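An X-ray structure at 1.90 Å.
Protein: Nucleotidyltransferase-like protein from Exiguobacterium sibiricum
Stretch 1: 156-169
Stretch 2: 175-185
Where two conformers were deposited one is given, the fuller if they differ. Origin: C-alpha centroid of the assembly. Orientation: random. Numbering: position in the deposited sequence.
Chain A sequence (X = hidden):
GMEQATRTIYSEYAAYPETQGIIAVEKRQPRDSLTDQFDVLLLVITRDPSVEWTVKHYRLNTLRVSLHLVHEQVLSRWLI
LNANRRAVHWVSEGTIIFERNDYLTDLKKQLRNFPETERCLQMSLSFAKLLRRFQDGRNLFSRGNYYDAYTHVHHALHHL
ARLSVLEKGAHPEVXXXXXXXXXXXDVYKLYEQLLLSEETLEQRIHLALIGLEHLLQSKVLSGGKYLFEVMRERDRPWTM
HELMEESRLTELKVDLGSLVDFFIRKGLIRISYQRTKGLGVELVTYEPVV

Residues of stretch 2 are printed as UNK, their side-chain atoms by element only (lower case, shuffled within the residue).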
# COMPACT_ATOMS: atom_id res chain seq x y z
N ALA A 156 -10.31 -3.28 9.18
CA ALA A 156 -11.39 -2.30 8.96
C ALA A 156 -11.51 -1.43 10.17
O ALA A 156 -11.72 -0.23 10.10
CB ALA A 156 -12.75 -2.99 8.69
N LEU A 157 -11.41 -2.04 11.33
CA LEU A 157 -11.54 -1.27 12.59
C LEU A 157 -10.41 -0.25 12.72
O LEU A 157 -10.59 0.85 13.21
CB LEU A 157 -11.53 -2.20 13.79
CG LEU A 157 -12.85 -2.92 14.08
CD1 LEU A 157 -12.64 -4.04 15.07
CD2 LEU A 157 -13.87 -1.97 14.57
N HIS A 158 -9.25 -0.63 12.24
CA HIS A 158 -8.07 0.24 12.28
C HIS A 158 -8.32 1.43 11.34
O HIS A 158 -8.06 2.57 11.67
CB HIS A 158 -6.81 -0.51 11.87
CG HIS A 158 -5.56 0.26 12.14
ND1 HIS A 158 -4.64 0.56 11.16
CD2 HIS A 158 -5.10 0.83 13.28
CE1 HIS A 158 -3.66 1.27 11.69
NE2 HIS A 158 -3.92 1.44 12.98
N HIS A 159 -8.86 1.18 10.16
CA HIS A 159 -9.17 2.30 9.25
C HIS A 159 -10.22 3.23 9.81
O HIS A 159 -10.21 4.44 9.56
CB HIS A 159 -9.60 1.82 7.87
CG HIS A 159 -8.48 1.18 7.12
ND1 HIS A 159 -7.31 1.83 6.84
CD2 HIS A 159 -8.34 -0.08 6.64
CE1 HIS A 159 -6.51 1.02 6.19
NE2 HIS A 159 -7.11 -0.15 6.06
N LEU A 160 -11.14 2.65 10.58
CA LEU A 160 -12.26 3.40 11.19
C LEU A 160 -11.75 4.35 12.28
O LEU A 160 -12.26 5.46 12.47
CB LEU A 160 -13.29 2.44 11.76
CG LEU A 160 -14.56 2.96 12.47
CD1 LEU A 160 -15.50 3.66 11.57
CD2 LEU A 160 -15.29 1.83 13.20
N ALA A 161 -10.74 3.89 12.99
CA ALA A 161 -10.08 4.69 14.05
C ALA A 161 -9.35 5.87 13.41
O ALA A 161 -9.40 6.96 13.88
CB ALA A 161 -9.08 3.86 14.82
N ARG A 162 -8.68 5.62 12.28
CA ARG A 162 -7.93 6.68 11.57
C ARG A 162 -8.90 7.72 11.00
O ARG A 162 -8.69 8.93 11.12
CB ARG A 162 -7.04 6.08 10.46
CG ARG A 162 -5.85 5.27 11.02
CD ARG A 162 -5.11 4.49 9.94
NE ARG A 162 -4.80 5.33 8.80
CZ ARG A 162 -3.75 6.14 8.73
NH1 ARG A 162 -2.92 6.22 9.75
NH2 ARG A 162 -3.55 6.88 7.66
N LEU A 163 -10.00 7.24 10.45
CA LEU A 163 -11.06 8.12 9.91
C LEU A 163 -11.66 8.96 11.00
O LEU A 163 -11.86 10.18 10.85
CB LEU A 163 -12.13 7.29 9.21
CG LEU A 163 -13.35 8.03 8.68
CD1 LEU A 163 -13.00 9.14 7.71
CD2 LEU A 163 -14.24 7.02 8.03
N SER A 164 -11.90 8.32 12.12
CA SER A 164 -12.51 9.01 13.26
C SER A 164 -11.61 10.13 13.77
O SER A 164 -12.08 11.18 14.19
CB SER A 164 -12.84 8.01 14.36
OG SER A 164 -13.71 7.02 13.84
N VAL A 165 -10.31 9.90 13.68
CA VAL A 165 -9.32 10.89 14.10
C VAL A 165 -9.32 12.06 13.10
O VAL A 165 -9.36 13.23 13.49
CB VAL A 165 -7.91 10.29 14.24
CG1 VAL A 165 -6.87 11.38 14.45
CG2 VAL A 165 -7.90 9.30 15.39
N LEU A 166 -9.28 11.73 11.82
CA LEU A 166 -9.35 12.77 10.77
C LEU A 166 -10.62 13.61 10.94
O LEU A 166 -10.61 14.82 10.79
CB LEU A 166 -9.36 12.10 9.37
CG LEU A 166 -8.00 11.56 8.87
CD1 LEU A 166 -8.22 10.51 7.76
CD2 LEU A 166 -7.09 12.70 8.39
N GLU A 167 -11.70 12.96 11.31
CA GLU A 167 -12.99 13.65 11.40
C GLU A 167 -12.91 14.78 12.39
O GLU A 167 -13.61 15.75 12.27
CB GLU A 167 -14.14 12.72 11.80
CG GLU A 167 -14.65 11.85 10.69
CD GLU A 167 -15.75 10.91 11.13
OE1 GLU A 167 -15.65 10.38 12.26
OE2 GLU A 167 -16.70 10.67 10.34
N LYS A 168 -12.05 14.62 13.38
CA LYS A 168 -11.97 15.57 14.50
C LYS A 168 -10.89 16.58 14.20
O LYS A 168 -10.57 17.42 15.00
CB LYS A 168 -11.67 14.84 15.82
CG LYS A 168 -12.82 13.99 16.34
CD LYS A 168 -14.01 14.82 16.77
CE LYS A 168 -13.87 15.36 18.22
NZ LYS A 168 -14.15 14.38 19.35
N GLY A 169 -10.29 16.43 13.03
CA GLY A 169 -9.36 17.42 12.49
C GLY A 169 -7.90 17.21 12.76
O GLY A 169 -7.08 18.09 12.55
N UNK A 175 -0.02 5.78 17.10
CA UNK A 175 -0.80 5.39 18.28
C UNK A 175 -2.23 5.84 18.12
O UNK A 175 -2.79 6.55 18.95
c UNK A 175 -0.23 5.91 19.63
c UNK A 175 1.10 5.23 19.92
c UNK A 175 -0.13 7.46 19.65
N UNK A 176 -2.82 5.39 17.04
CA UNK A 176 -4.17 5.81 16.68
C UNK A 176 -5.26 5.44 17.69
O UNK A 176 -6.22 6.20 17.88
c UNK A 176 -5.67 6.20 14.72
c UNK A 176 -4.56 5.31 15.28
c UNK A 176 -4.95 3.83 15.35
N UNK A 177 -5.14 4.28 18.33
CA UNK A 177 -6.18 3.85 19.32
C UNK A 177 -6.21 4.77 20.53
O UNK A 177 -7.26 4.99 21.14
c UNK A 177 -8.96 1.99 18.40
c UNK A 177 -10.08 1.63 17.63
c UNK A 177 -9.99 0.69 16.61
c UNK A 177 -6.02 2.38 19.77
c UNK A 177 -5.66 0.60 17.99
c UNK A 177 -7.69 0.41 17.09
c UNK A 177 -6.44 1.45 18.70
c UNK A 177 -8.81 0.06 16.33
c UNK A 177 -7.75 1.36 18.13
n UNK A 177 -6.40 -0.04 17.02
N UNK A 178 -5.05 5.31 20.84
CA UNK A 178 -4.93 6.28 21.95
C UNK A 178 -5.69 7.53 21.57
O UNK A 178 -6.47 8.06 22.35
o UNK A 178 -1.77 4.29 24.43
c UNK A 178 -2.54 5.48 22.51
c UNK A 178 -3.46 6.65 22.18
c UNK A 178 -2.67 5.02 23.95
o UNK A 178 -3.67 5.41 24.60
N UNK A 179 -5.42 8.00 20.37
CA UNK A 179 -6.07 9.19 19.81
C UNK A 179 -7.57 8.98 19.78
O UNK A 179 -8.32 9.88 20.09
c UNK A 179 -3.83 10.27 16.76
c UNK A 179 -4.19 9.95 18.22
o UNK A 179 -3.62 9.36 15.95
n UNK A 179 -3.72 11.56 16.44
c UNK A 179 -5.61 9.47 18.38
N UNK A 180 -7.98 7.76 19.42
CA UNK A 180 -9.41 7.44 19.19
C UNK A 180 -10.17 7.27 20.47
O UNK A 180 -11.39 7.36 20.50
c UNK A 180 -9.55 6.19 18.30
N UNK A 181 -9.45 7.04 21.55
CA UNK A 181 -10.08 6.77 22.86
C UNK A 181 -10.97 7.93 23.26
O UNK A 181 -12.00 7.76 23.93
c UNK A 181 -8.24 8.34 27.56
c UNK A 181 -9.61 6.21 25.33
n UNK A 181 -7.59 9.49 27.66
c UNK A 181 -9.03 6.55 23.96
n UNK A 181 -7.88 7.45 26.64
c UNK A 181 -8.53 6.15 26.43
n UNK A 181 -9.25 8.08 28.39
N UNK A 182 -10.57 9.10 22.83
CA UNK A 182 -11.34 10.31 23.13
C UNK A 182 -11.97 10.92 21.86
O UNK A 182 -13.06 11.44 21.90
c UNK A 182 -10.48 11.33 23.88
c UNK A 182 -9.65 12.09 26.13
c UNK A 182 -11.49 10.35 26.00
c UNK A 182 -10.21 10.91 25.33
N UNK A 183 -11.28 10.80 20.73
CA UNK A 183 -11.77 11.38 19.46
C UNK A 183 -13.03 10.68 18.96
O UNK A 183 -13.80 11.26 18.18
o UNK A 183 -9.62 13.04 19.61
o UNK A 183 -8.67 12.35 17.74
c UNK A 183 -9.59 12.31 18.58
c UNK A 183 -10.71 11.33 18.36
N UNK A 184 -13.20 9.43 19.37
CA UNK A 184 -14.40 8.63 19.03
C UNK A 184 -14.54 7.38 19.91
O UNK A 184 -14.18 6.28 19.51
c UNK A 184 -15.85 7.93 17.06
c UNK A 184 -14.43 8.24 17.56
o UNK A 184 -16.67 7.41 17.86
o UNK A 184 -16.14 8.20 15.87
N UNK A 185 -15.08 7.55 21.11
CA UNK A 185 -15.22 6.45 22.07
C UNK A 185 -16.05 5.27 21.56
O UNK A 185 -15.85 4.13 21.97
c UNK A 185 -15.37 8.87 21.70
c UNK A 185 -15.55 8.59 23.13
c UNK A 185 -15.90 7.11 23.26

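Position 175 has three side-chain carbons, one carrying the other two. The fork lies at CB, and CB points away from stretch 1. This is Val175, at the N-cap position before the helix.

Position 176 has the same three carbons, again forked at CB, which here points toward stretch 1. One branch carbon lies 3.5 Å from His158 NE2. The other lies 3.8 Å from Arg162 CG and 3.9 Å from Val165 CG2. This is Val176, with chi1 in the p well. Its side chain is a knob in the hole formed by His158, Ala161, Arg162 and Val165.

Position 177 has one carbon followed by fused five- and six-membered rings holding eight carbons and one nitrogen. Its CB points sideways, but the ring end comes nearer. Ala161 CB sits over one ring face, 3.8 Å from the centroid of the six-membered ring and 16° off its normal, a CH-pi contact. A carbon of the six-membered ring is 3.5 Å from Leu157 O. The His158 ring lies obliquely to the five-membered ring, with planes at 50°. Only tryptophan fits, so this is Trp177.

Position 178 has three carbons in a chain, the third carrying two oxygens. It is out of reach of stretch 1. This is Glu178.

Position 179 has three carbons, the third carrying one oxygen and one nitrogen, which marks an amide. The nitrogen is 3.7 Å from Val165 CG1. This is Gln179. Both its amide oxygen and its nitrogen are hydrogen-bonded to residues flanking the stretches.

Position 180 has a single carbon, 4.2 Å from Ala161 CB. This is Ala180. The CA atoms of Ala161 and Ala180 are 5.9 Å apart, so the two small side chains meet where the backbones are close.

Position 181 has three carbons, a nitrogen, then a carbon carrying two more nitrogens. The side chain is exposed and does not reach stretch 1. The guanidinium group makes it Arg181.

Position 182 has four carbons, forked at the second. CB points sideways and the end leads away. This is Leu182.

Position 183 has two carbons, the second carrying two oxygens. One oxygen is 3.9 Å from Val165 CG1. This is Asp183. Its backbone O accepts a weak hydrogen bond from Lys168 NZ at 3.4 Å.

Position 184 has the same carboxylate pattern. One oxygen lies 3.4 Å from Ser164 OG. This is Asp184, the N-cap of a following helix. Ser164 OG donates instead to Leu160 O, at 2.5 Å.

Position 185 has three carbons closing a ring onto the backbone N. It makes no contact with stretch 1. This is Pro185.

The two helices cross at 58°, with axes 9.0 Å apart at closest approach. Knobs interlock from both sides: Val176 enters stretch 1, and Val165 sits among Val176, Gln179, Ala180 and Asp183. Ala161 packs against Val176, Trp177 and Ala180. The contact buries 603 Å² and is mainly apolar packing, with one weak hydrogen bond across it.

Stretch 2, residues 175-185: VVWEQARLDDP
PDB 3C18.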